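Local coordinates for FMN-binding protein (Syntrophomonas wolfei subsp. wolfei, PDB 3IN6) that binds flavin mononucleotide between its two subunits as a flavoprotein, probably of the split-barrel kind, its precise reaction unknown, at residues Asp68-Tyr71 against Ala72-Glu76; Lys21-Ser24 against Leu25-Asn29; Leu11-Met14 against Asp15-Leu19. All blocks are in the same frame, centred on the assembly; numbering follows the deposited sequence.

Interaction 1 of 3, residues Asp68-Tyr71 against Ala72-Glu76. With FMN (flavin mononucleotide), chain C.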
ATOM      1  N   ASP A  68     -11.235  -0.184 -10.303  1.00 24.53           N
ATOM      2  CA  ASP A  68     -11.020  -0.203 -11.768  1.00 24.92           C
ATOM      3  C   ASP A  68      -9.560  -0.167 -12.221  1.00 23.10           C
ATOM      4  O   ASP A  68      -9.160  -0.957 -13.068  1.00 26.48           O
ATOM      5  CB  ASP A  68     -11.732   0.989 -12.418  1.00 29.09           C
ATOM      6  CG  ASP A  68     -13.256   0.937 -12.283  1.00 32.88           C
ATOM      7  OD1 ASP A  68     -13.819  -0.159 -12.089  1.00 35.90           O
ATOM      8  OD2 ASP A  68     -13.884   2.013 -12.402  1.00 38.90           O
ATOM      9  N   LYS A  69      -8.774   0.762 -11.684  1.00 22.00           N
ATOM     10  CA  LYS A  69      -7.352   0.888 -12.041  1.00 22.62           C
ATOM     11  C   LYS A  69      -6.584  -0.340 -11.532  1.00 20.66           C
ATOM     12  O   LYS A  69      -5.785  -0.933 -12.262  1.00 21.65           O
ATOM     13  CB  LYS A  69      -6.791   2.190 -11.474  1.00 23.59           C
ATOM     14  CG  LYS A  69      -5.366   2.625 -11.891  1.00 25.07           C
ATOM     15  CD  LYS A  69      -5.224   2.813 -13.393  1.00 34.41           C
ATOM     16  CE  LYS A  69      -4.519   4.149 -13.779  1.00 23.46           C
ATOM     17  NZ  LYS A  69      -3.247   4.371 -13.078  1.00 44.67           N
ATOM     18  N   THR A  70      -6.841  -0.714 -10.286  1.00 19.04           N
ATOM     19  CA  THR A  70      -6.276  -1.931  -9.675  1.00 19.26           C
ATOM     20  C   THR A  70      -6.496  -3.147 -10.571  1.00 21.83           C
ATOM     21  O   THR A  70      -5.561  -3.923 -10.840  1.00 21.89           O
ATOM     22  CB  THR A  70      -6.924  -2.177  -8.306  1.00 20.24           C
ATOM     23  OG1 THR A  70      -6.589  -1.071  -7.463  1.00 18.24           O
ATOM     24  CG2 THR A  70      -6.422  -3.470  -7.652  1.00 19.81           C
ATOM     25  N   TYR A  71      -7.721  -3.275 -11.081  1.00 21.96           N
ATOM     26  CA  TYR A  71      -8.073  -4.379 -11.968  1.00 22.76           C
ATOM     27  C   TYR A  71      -7.329  -4.303 -13.292  1.00 20.97           C
ATOM     28  O   TYR A  71      -6.800  -5.312 -13.766  1.00 22.90           O
ATOM     29  CB  TYR A  71      -9.586  -4.389 -12.225  1.00 23.89           C
ATOM     30  CG  TYR A  71     -10.025  -5.457 -13.179  1.00 24.34           C
ATOM     31  CD1 TYR A  71      -9.988  -6.799 -12.812  1.00 29.41           C
ATOM     32  CD2 TYR A  71     -10.501  -5.135 -14.440  1.00 26.82           C
ATOM     33  CE1 TYR A  71     -10.411  -7.798 -13.685  1.00 25.91           C
ATOM     34  CE2 TYR A  71     -10.924  -6.132 -15.321  1.00 22.54           C
ATOM     35  CZ  TYR A  71     -10.878  -7.452 -14.931  1.00 27.02           C
ATOM     36  OH  TYR A  71     -11.284  -8.429 -15.797  1.00 28.84           O
ATOM     37  N   ALA A  72      -7.322  -3.118 -13.903  1.00 19.37           N
ATOM     38  CA  ALA A  72      -6.598  -2.902 -15.167  1.00 18.14           C
ATOM     39  C   ALA A  72      -5.110  -3.235 -15.005  1.00 18.04           C
ATOM     40  O   ALA A  72      -4.510  -3.822 -15.896  1.00 18.95           O
ATOM     41  CB  ALA A  72      -6.761  -1.465 -15.658  1.00 16.62           C
ATOM     42  N   ASN A  73      -4.508  -2.828 -13.890  1.00 18.40           N
ATOM     43  CA  ASN A  73      -3.094  -3.157 -13.603  1.00 18.64           C
ATOM     44  C   ASN A  73      -2.870  -4.682 -13.520  1.00 20.62           C
ATOM     45  O   ASN A  73      -1.989  -5.256 -14.213  1.00 18.24           O
ATOM     46  CB  ASN A  73      -2.650  -2.481 -12.318  1.00 19.51           C
ATOM     47  CG  ASN A  73      -2.436  -0.985 -12.490  1.00 24.39           C
ATOM     48  OD1 ASN A  73      -2.347  -0.479 -13.609  1.00 15.01           O
ATOM     49  ND2 ASN A  73      -2.324  -0.279 -11.382  1.00 12.74           N
ATOM     50  N   LEU A  74      -3.711  -5.353 -12.742  1.00 20.65           N
ATOM     51  CA  LEU A  74      -3.598  -6.809 -12.600  1.00 19.61           C
ATOM     52  C   LEU A  74      -3.669  -7.505 -13.953  1.00 20.95           C
ATOM     53  O   LEU A  74      -2.919  -8.446 -14.190  1.00 20.58           O
ATOM     54  CB  LEU A  74      -4.650  -7.356 -11.643  1.00 20.33           C
ATOM     55  CG  LEU A  74      -4.431  -6.920 -10.196  1.00 15.11           C
ATOM     56  CD1 LEU A  74      -5.654  -7.286  -9.347  1.00 18.21           C
ATOM     57  CD2 LEU A  74      -3.107  -7.518  -9.616  1.00 14.53           C
ATOM     58  N   LYS A  75      -4.511  -7.018 -14.862  1.00 22.90           N
ATOM     59  CA  LYS A  75      -4.604  -7.638 -16.194  1.00 23.63           C
ATOM     60  C   LYS A  75      -3.396  -7.316 -17.059  1.00 23.00           C
ATOM     61  O   LYS A  75      -3.107  -8.055 -17.989  1.00 26.39           O
ATOM     62  CB  LYS A  75      -5.880  -7.228 -16.944  1.00 24.09           C
ATOM     63  CG  LYS A  75      -7.196  -7.516 -16.230  1.00 27.00           C
ATOM     64  CD  LYS A  75      -7.454  -8.981 -15.946  1.00 34.89           C
ATOM     65  CE  LYS A  75      -7.751  -9.772 -17.225  1.00 36.49           C
ATOM     66  NZ  LYS A  75      -8.107 -11.182 -16.915  1.00 35.88           N
ATOM     67  N   GLU A  76      -2.705  -6.206 -16.797  1.00 23.51           N
ATOM     68  CA  GLU A  76      -1.490  -5.866 -17.556  1.00 21.13           C
ATOM     69  C   GLU A  76      -0.263  -6.613 -17.066  1.00 19.71           C
ATOM     70  O   GLU A  76       0.493  -7.160 -17.861  1.00 17.80           O
ATOM     71  CB  GLU A  76      -1.148  -4.369 -17.484  1.00 21.63           C
ATOM     72  CG  GLU A  76      -2.009  -3.529 -18.340  1.00 26.14           C
ATOM     73  CD  GLU A  76      -1.574  -2.079 -18.424  1.00 26.18           C
ATOM     74  OE1 GLU A  76      -0.402  -1.731 -18.169  1.00 19.93           O
ATOM     75  OE2 GLU A  76      -2.449  -1.275 -18.769  1.00 33.47           O
TER
HETATM   76  N1  FMN C 148     -13.312  -2.522  -3.923  1.00 49.24           N
HETATM   77  C2  FMN C 148     -13.238  -3.804  -4.440  1.00 50.09           C
HETATM   78  O2  FMN C 148     -13.318  -3.987  -5.659  1.00 41.44           O
HETATM   79  N3  FMN C 148     -13.074  -4.884  -3.581  1.00 52.35           N
HETATM   80  C4  FMN C 148     -12.992  -4.695  -2.209  1.00 51.85           C
HETATM   81  O4  FMN C 148     -12.850  -5.686  -1.471  1.00 54.12           O
HETATM   82  C4A FMN C 148     -13.085  -3.394  -1.687  1.00 52.57           C
HETATM   83  N5  FMN C 148     -13.017  -3.164  -0.316  1.00 56.26           N
HETATM   84  C5A FMN C 148     -13.099  -1.880   0.210  1.00 54.61           C
HETATM   85  C6  FMN C 148     -13.014  -1.691   1.597  1.00 55.39           C
HETATM   86  C7  FMN C 148     -13.102  -0.405   2.134  1.00 56.89           C
HETATM   87  C7M FMN C 148     -13.012  -0.230   3.621  1.00 60.38           C
HETATM   88  C8  FMN C 148     -13.260   0.704   1.292  1.00 57.56           C
HETATM   89  C8M FMN C 148     -13.342   2.100   1.852  1.00 46.50           C
HETATM   90  C9  FMN C 148     -13.335   0.514  -0.095  1.00 57.87           C
HETATM   91  C9A FMN C 148     -13.260  -0.784  -0.650  1.00 56.80           C
HETATM   92  N10 FMN C 148     -13.326  -1.007  -2.034  1.00 54.62           N
HETATM   93  C10 FMN C 148     -13.247  -2.304  -2.550  1.00 52.25           C
HETATM   94  C1' FMN C 148     -13.516   0.143  -2.998  1.00 55.33           C
HETATM   95  C2' FMN C 148     -12.213   0.597  -3.656  1.00 52.93           C
HETATM   96  O2' FMN C 148     -11.242   0.903  -2.678  1.00 44.21           O
HETATM   97  C3' FMN C 148     -12.507   1.803  -4.557  1.00 54.58           C
HETATM   98  O3' FMN C 148     -13.242   1.353  -5.678  1.00 52.12           O
HETATM   99  C4' FMN C 148     -11.253   2.556  -5.016  1.00 52.30           C
HETATM  100  O4' FMN C 148     -11.624   3.781  -5.609  1.00 54.94           O
HETATM  101  C5' FMN C 148     -10.442   1.770  -6.033  1.00 49.68           C
HETATM  102  O5' FMN C 148      -9.274   2.486  -6.349  1.00 46.14           O
HETATM  103  P   FMN C 148      -8.546   2.348  -7.788  1.00 39.40           P
HETATM  104  O1P FMN C 148      -9.362   2.994  -8.874  1.00 47.01           O
HETATM  105  O2P FMN C 148      -8.310   0.897  -8.176  1.00 35.86           O
HETATM  106  O3P FMN C 148      -7.283   3.125  -7.617  1.00 32.65           O
HETATM  107  O   HOH W   1      -0.927   2.410 -12.011  1.00 15.36           O
HETATM  108  O   HOH W   2      -1.595   2.761 -14.585  1.00 31.52           O
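Lys75 lays its CG over one face of the Tyr71 ring, 4.0 Å from the centroid and 16° off the ring normal, a CH-pi contact one helical turn apart. The tyrosine reaches it because CG stands anti to the backbone N (chi1 177°), while the lysine chain, bent at chi2 and chi3, follows the ring, bringing CD 3.9 Å from Tyr71 OH. Tyr71 OH and Lys75 NZ both finish on Asp105, and Arg64 makes a cation-pi contact with the same ring. With an alanine at Tyr71, the aliphatic part of Lys75 would probably lose its platform and Asp105 one of its two partners here. These residues make up nearly all of helix 68-77, whose N-terminal end meets the FMN phosphate, as helix starts commonly do with anions. Thr70 grips O2P twice, by backbone N at 3.0 Å and OG1 at 2.7 Å, the hydroxyl lying close enough to N for both to reach one oxygen. The backbone ladder runs on, Asn73 N to Lys69 O being 2.8 Å. Two waters link Lys69 NZ to the Asn73 amide: one accepts from ND2 but weakly from NZ, the other accepts from NZ and weakly donates to OD1; ND2 also bonds Thr37.

Interaction 2 of 3, residues Lys21-Ser24 against Leu25-Asn29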
ATOM      1  N   LYS A  21      -0.434 -16.100  10.557  1.00 19.17           N
ATOM      2  CA  LYS A  21      -0.668 -14.693  10.835  1.00 20.26           C
ATOM      3  C   LYS A  21      -1.388 -14.052   9.653  1.00 20.28           C
ATOM      4  O   LYS A  21      -2.310 -13.275   9.832  1.00 19.33           O
ATOM      5  CB  LYS A  21       0.646 -13.979  11.092  1.00 21.16           C
ATOM      6  CG  LYS A  21       0.483 -12.599  11.673  1.00 25.85           C
ATOM      7  CD  LYS A  21       1.847 -12.067  12.041  1.00 34.05           C
ATOM      8  CE  LYS A  21       1.764 -10.861  12.915  1.00 35.95           C
ATOM      9  NZ  LYS A  21       3.123 -10.424  13.317  1.00 41.12           N
ATOM     10  N   ALA A  22      -0.968 -14.405   8.443  1.00 19.69           N
ATOM     11  CA  ALA A  22      -1.591 -13.893   7.233  1.00 19.54           C
ATOM     12  C   ALA A  22      -3.049 -14.350   7.145  1.00 21.13           C
ATOM     13  O   ALA A  22      -3.939 -13.543   6.862  1.00 22.19           O
ATOM     14  CB  ALA A  22      -0.807 -14.360   6.004  1.00 16.03           C
ATOM     15  N   ARG A  23      -3.279 -15.642   7.399  1.00 20.95           N
ATOM     16  CA  ARG A  23      -4.618 -16.236   7.356  1.00 19.89           C
ATOM     17  C   ARG A  23      -5.562 -15.441   8.223  1.00 20.38           C
ATOM     18  O   ARG A  23      -6.631 -15.041   7.769  1.00 21.08           O
ATOM     19  CB  ARG A  23      -4.622 -17.694   7.870  1.00 16.30           C
ATOM     20  CG  ARG A  23      -5.933 -18.425   7.620  1.00  9.95           C
ATOM     21  CD  ARG A  23      -5.949 -19.887   8.146  1.00  8.50           C
ATOM     22  NE  ARG A  23      -4.684 -20.531   7.905  1.00 15.90           N
ATOM     23  CZ  ARG A  23      -4.277 -20.895   6.691  1.00 14.65           C
ATOM     24  NH1 ARG A  23      -5.059 -20.688   5.639  1.00 12.77           N
ATOM     25  NH2 ARG A  23      -3.096 -21.457   6.542  1.00 18.09           N
ATOM     26  N   SER A  24      -5.171 -15.230   9.478  1.00 21.04           N
ATOM     27  CA  SER A  24      -6.013 -14.505  10.426  1.00 21.05           C
ATOM     28  C   SER A  24      -6.328 -13.081   9.997  1.00 20.78           C
ATOM     29  O   SER A  24      -7.493 -12.684   9.983  1.00 22.12           O
ATOM     30  CB  SER A  24      -5.366 -14.459  11.802  1.00 20.52           C
ATOM     31  OG  SER A  24      -5.424 -15.729  12.416  1.00 33.14           O
ATOM     32  N   LEU A  25      -5.291 -12.326   9.640  1.00 18.22           N
ATOM     33  CA  LEU A  25      -5.460 -10.914   9.291  1.00 18.97           C
ATOM     34  C   LEU A  25      -6.215 -10.720   7.970  1.00 18.25           C
ATOM     35  O   LEU A  25      -7.028  -9.827   7.860  1.00 17.84           O
ATOM     36  CB  LEU A  25      -4.101 -10.202   9.274  1.00 18.92           C
ATOM     37  CG  LEU A  25      -3.416 -10.076  10.638  1.00 20.00           C
ATOM     38  CD1 LEU A  25      -1.950  -9.728  10.511  1.00 22.37           C
ATOM     39  CD2 LEU A  25      -4.143  -9.041  11.488  1.00 18.02           C
ATOM     40  N   ILE A  26      -5.931 -11.536   6.959  1.00 20.54           N
ATOM     41  CA  ILE A  26      -6.652 -11.420   5.704  1.00 19.61           C
ATOM     42  C   ILE A  26      -8.133 -11.758   5.904  1.00 19.94           C
ATOM     43  O   ILE A  26      -9.017 -10.961   5.571  1.00 19.89           O
ATOM     44  CB  ILE A  26      -6.065 -12.323   4.601  1.00 19.86           C
ATOM     45  CG1 ILE A  26      -4.688 -11.808   4.170  1.00 16.83           C
ATOM     46  CG2 ILE A  26      -6.990 -12.354   3.382  1.00 21.61           C
ATOM     47  CD1 ILE A  26      -4.727 -10.456   3.433  1.00 19.54           C
ATOM     48  N   ASN A  27      -8.404 -12.919   6.487  1.00 17.76           N
ATOM     49  CA  ASN A  27      -9.782 -13.359   6.622  1.00 17.20           C
ATOM     50  C   ASN A  27     -10.638 -12.500   7.571  1.00 17.87           C
ATOM     51  O   ASN A  27     -11.865 -12.507   7.453  1.00 17.69           O
ATOM     52  CB  ASN A  27      -9.834 -14.845   6.980  1.00 15.36           C
ATOM     53  CG  ASN A  27      -9.343 -15.731   5.853  1.00 20.40           C
ATOM     54  OD1 ASN A  27      -9.271 -15.309   4.680  1.00 11.91           O
ATOM     55  ND2 ASN A  27      -9.017 -16.974   6.189  1.00 16.77           N
ATOM     56  N   ALA A  28     -10.004 -11.748   8.471  1.00 17.09           N
ATOM     57  CA  ALA A  28     -10.748 -10.826   9.367  1.00 20.06           C
ATOM     58  C   ALA A  28     -11.390  -9.668   8.583  1.00 20.21           C
ATOM     59  O   ALA A  28     -12.370  -9.085   9.022  1.00 20.62           O
ATOM     60  CB  ALA A  28      -9.833 -10.272  10.450  1.00 19.99           C
ATOM     61  N   ASN A  29     -10.821  -9.347   7.423  1.00 22.48           N
ATOM     62  CA  ASN A  29     -11.330  -8.292   6.536  1.00 22.79           C
ATOM     63  C   ASN A  29     -11.363  -6.905   7.206  1.00 21.38           C
ATOM     64  O   ASN A  29     -12.396  -6.256   7.270  1.00 19.37           O
ATOM     65  CB  ASN A  29     -12.712  -8.666   5.950  1.00 22.01           C
ATOM     66  CG  ASN A  29     -12.652  -9.816   4.930  1.00 25.26           C
ATOM     67  OD1 ASN A  29     -13.640 -10.094   4.268  1.00 27.61           O
ATOM     68  ND2 ASN A  29     -11.499 -10.459   4.787  1.00 26.23           N
TER
HETATM   69  O   HOH W   3      -8.049 -20.185   5.576  1.00 32.51           O
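Lys21 and Leu25 lie side by side on one flank of the helix, pointing the same way, with CG of the lysine 3.9 Å from CD1 of the leucine. CG lies against the leucine while the extended chain carries NZ off to a salt bridge with Asp94. On another flank Arg23 and Asn27 also run alongside each other, CG to ND2 3.7 Å, their guanidinium and amide planes turned 51° apart. A water accepts from Arg23 NH1 at 3.0 Å and, weakly, from Asn27 ND2. Beneath these pairs the helical ladder sets the spacing, Ile26 N meeting Ala22 O at 2.8 Å. Asn29 leaves helical angles with a positive phi (60°), and Ile26 O accepts from both its backbone N and its ND2, the latter at 2.7 Å. Farther out, Arg23 bridges to Glu20 and Asp57 and bonds Gly56 O, while Asn27 OD1 takes Met54 N. Small Ala22 and branched Leu25 and Ile26 suit the buried side of helix 2-28: Ala22 and Leu25 rest on strand 92-106, Leu25 and Ile26 on strand 79-87, and Ala22 and Ile26 on strand 52-55.

Interaction 3 of 3, residues Leu11-Met14 against Asp15-Leu19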
ATOM      1  N   LEU A  11      13.299 -22.168   8.794  1.00 27.85           N
ATOM      2  CA  LEU A  11      12.512 -21.638   7.686  1.00 28.95           C
ATOM      3  C   LEU A  11      11.083 -22.180   7.675  1.00 27.48           C
ATOM      4  O   LEU A  11      10.149 -21.425   7.429  1.00 25.20           O
ATOM      5  CB  LEU A  11      13.165 -21.964   6.336  1.00 30.85           C
ATOM      6  CG  LEU A  11      14.118 -20.955   5.713  1.00 37.15           C
ATOM      7  CD1 LEU A  11      13.328 -19.749   5.228  1.00 44.27           C
ATOM      8  CD2 LEU A  11      15.217 -20.549   6.678  1.00 46.12           C
ATOM      9  N   GLU A  12      10.924 -23.488   7.907  1.00 27.00           N
ATOM     10  CA  GLU A  12       9.598 -24.128   7.893  1.00 26.82           C
ATOM     11  C   GLU A  12       8.711 -23.615   9.012  1.00 26.86           C
ATOM     12  O   GLU A  12       7.540 -23.308   8.784  1.00 26.28           O
ATOM     13  CB  GLU A  12       9.708 -25.646   8.013  1.00 27.14           C
ATOM     14  CG  GLU A  12      10.372 -26.335   6.838  1.00 31.03           C
ATOM     15  CD  GLU A  12       9.536 -26.317   5.580  1.00 37.02           C
ATOM     16  OE1 GLU A  12       8.322 -26.042   5.664  1.00 45.63           O
ATOM     17  OE2 GLU A  12      10.093 -26.604   4.498  1.00 47.12           O
ATOM     18  N   ILE A  13       9.269 -23.528  10.217  1.00 24.91           N
ATOM     19  CA  ILE A  13       8.524 -23.031  11.352  1.00 26.05           C
ATOM     20  C   ILE A  13       8.142 -21.565  11.074  1.00 28.08           C
ATOM     21  O   ILE A  13       7.004 -21.148  11.319  1.00 28.80           O
ATOM     22  CB  ILE A  13       9.345 -23.102  12.658  1.00 26.40           C
ATOM     23  CG1 ILE A  13       9.866 -24.531  12.940  1.00 30.47           C
ATOM     24  CG2 ILE A  13       8.518 -22.639  13.825  1.00 23.27           C
ATOM     25  CD1 ILE A  13       8.789 -25.582  13.081  1.00 30.87           C
HETATM   26  N   MSE A  14       9.100 -20.798  10.554  1.00 26.22           N
HETATM   27  CA  MSE A  14       8.874 -19.403  10.233  1.00 26.27           C
HETATM   28  C   MSE A  14       7.774 -19.262   9.185  1.00 25.43           C
HETATM   29  O   MSE A  14       6.876 -18.435   9.326  1.00 25.24           O
HETATM   30  CB  MSE A  14      10.156 -18.748   9.730  1.00 23.61           C
HETATM   31  CG  MSE A  14       9.977 -17.298   9.344  1.00 32.61           C
HETATM   32 SE   MSE A  14       9.229 -16.243  10.828  0.75 33.78          SE
HETATM   33  CE  MSE A  14      10.622 -16.633  12.159  1.00 35.61           C
ATOM     34  N   ASP A  15       7.845 -20.071   8.135  1.00 25.94           N
ATOM     35  CA  ASP A  15       6.838 -20.024   7.091  1.00 25.50           C
ATOM     36  C   ASP A  15       5.446 -20.301   7.629  1.00 25.22           C
ATOM     37  O   ASP A  15       4.514 -19.581   7.294  1.00 25.06           O
ATOM     38  CB  ASP A  15       7.184 -20.976   5.960  1.00 26.25           C
ATOM     39  CG  ASP A  15       8.299 -20.444   5.076  1.00 31.11           C
ATOM     40  OD1 ASP A  15       8.802 -19.331   5.337  1.00 33.92           O
ATOM     41  OD2 ASP A  15       8.666 -21.137   4.113  1.00 35.33           O
ATOM     42  N   ARG A  16       5.309 -21.321   8.477  1.00 24.17           N
ATOM     43  CA  ARG A  16       4.004 -21.656   9.052  1.00 23.89           C
ATOM     44  C   ARG A  16       3.465 -20.508   9.901  1.00 24.16           C
ATOM     45  O   ARG A  16       2.265 -20.213   9.885  1.00 24.43           O
ATOM     46  CB  ARG A  16       4.080 -22.952   9.866  1.00 22.45           C
ATOM     47  CG  ARG A  16       2.801 -23.371  10.561  1.00 19.91           C
ATOM     48  CD  ARG A  16       1.584 -23.367   9.650  1.00 20.14           C
ATOM     49  NE  ARG A  16       1.778 -24.180   8.462  1.00 22.52           N
ATOM     50  CZ  ARG A  16       0.970 -24.182   7.411  1.00 26.53           C
ATOM     51  NH1 ARG A  16      -0.114 -23.399   7.374  1.00 26.30           N
ATOM     52  NH2 ARG A  16       1.260 -24.964   6.379  1.00 27.65           N
ATOM     53  N   GLU A  17       4.357 -19.870  10.644  1.00 23.92           N
ATOM     54  CA  GLU A  17       4.010 -18.711  11.468  1.00 24.18           C
ATOM     55  C   GLU A  17       3.470 -17.587  10.577  1.00 22.82           C
ATOM     56  O   GLU A  17       2.455 -16.980  10.869  1.00 23.24           O
ATOM     57  CB  GLU A  17       5.269 -18.187  12.156  1.00 25.69           C
ATOM     58  CG  GLU A  17       5.907 -19.094  13.197  1.00 33.36           C
ATOM     59  CD  GLU A  17       5.598 -18.663  14.601  1.00 41.55           C
ATOM     60  OE1 GLU A  17       4.410 -18.422  14.901  1.00 53.18           O
ATOM     61  OE2 GLU A  17       6.547 -18.554  15.401  1.00 40.82           O
ATOM     62  N   LEU A  18       4.170 -17.317   9.481  1.00 22.93           N
ATOM     63  CA  LEU A  18       3.759 -16.268   8.556  1.00 22.89           C
ATOM     64  C   LEU A  18       2.421 -16.598   7.896  1.00 23.42           C
ATOM     65  O   LEU A  18       1.548 -15.723   7.806  1.00 25.74           O
ATOM     66  CB  LEU A  18       4.836 -16.039   7.510  1.00 23.69           C
ATOM     67  CG  LEU A  18       6.092 -15.371   8.075  1.00 28.24           C
ATOM     68  CD1 LEU A  18       7.287 -15.560   7.135  1.00 21.30           C
ATOM     69  CD2 LEU A  18       5.814 -13.887   8.346  1.00 21.12           C
ATOM     70  N   LEU A  19       2.258 -17.848   7.446  1.00 21.83           N
ATOM     71  CA  LEU A  19       1.002 -18.289   6.832  1.00 19.14           C
ATOM     72  C   LEU A  19      -0.176 -18.124   7.805  1.00 18.21           C
ATOM     73  O   LEU A  19      -1.263 -17.693   7.413  1.00 19.01           O
ATOM     74  CB  LEU A  19       1.097 -19.748   6.384  1.00 18.72           C
ATOM     75  CG  LEU A  19       1.934 -20.034   5.125  1.00 21.85           C
ATOM     76  CD1 LEU A  19       2.382 -21.495   5.045  1.00 20.77           C
ATOM     77  CD2 LEU A  19       1.129 -19.610   3.904  1.00 16.29           C
TER
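Selenomethionine Met14 and Leu18 meet obliquely one turn apart, CG of the first 3.9 Å from CD1 of the second. Met14 holds CG anti to its own N (chi1 179°), which places it beside the carbonyl carbon on the side of Leu18, and Leu18 continues to Ile140 and Pro142. Four backbone bonds cross this turn: the carbonyl oxygens of Leu11, Glu12, Ile13 and Met14 each take the N-H four residues on, from Asp15 N at 2.8 Å to Leu18 N at 2.9 Å. The Asp15 carboxylate adds none: its OD1 lies 3.3 Å from Leu11 O, two acceptors that cannot bond each other. Glu17 folds back over the same ladder, its CG 3.0 Å from Ile13 O, close for a methylene. Arg16 bonds outside the turn, NH2 in a salt bridge with Asp57 and NH1 in one with Glu20, while one face of its guanidinium takes Leu19 CD1, 3.7 Å above the plane. Acids and arginine suit this exposed stretch of helix 2-28, where charged ends can stay in water. Glu12 OE1 and Asp15 OD2 are 5.2 Å apart, like charges that would probably disfavour one another slightly, so cohesion rests on the backbone bonds and the Met14–Leu18 contact.

Interactions 2 and 3 share helix 2-28, their centres about 15 Å apart, whereas interaction 1 belongs to helix 68-77 on the opposite side of the chain's centre. Interaction 3 is a surface contact with no buried residue; interactions 1 and 2 are partly buried, each with one side against the antiparallel sheet. The chemistry follows: toward the sheet interaction 2 is apolar and its polar ends are tied to neighbouring loops and strands, interaction 3 is rich in charge, and interaction 1 turns its helix start to the flavin phosphate. Interactions 2 and 3 meet where Arg23 NH2 and Arg16 NH1 stand 3.7 Å apart, two arginines gathered round the carboxylates of Glu20 and Asp57, with which both pair.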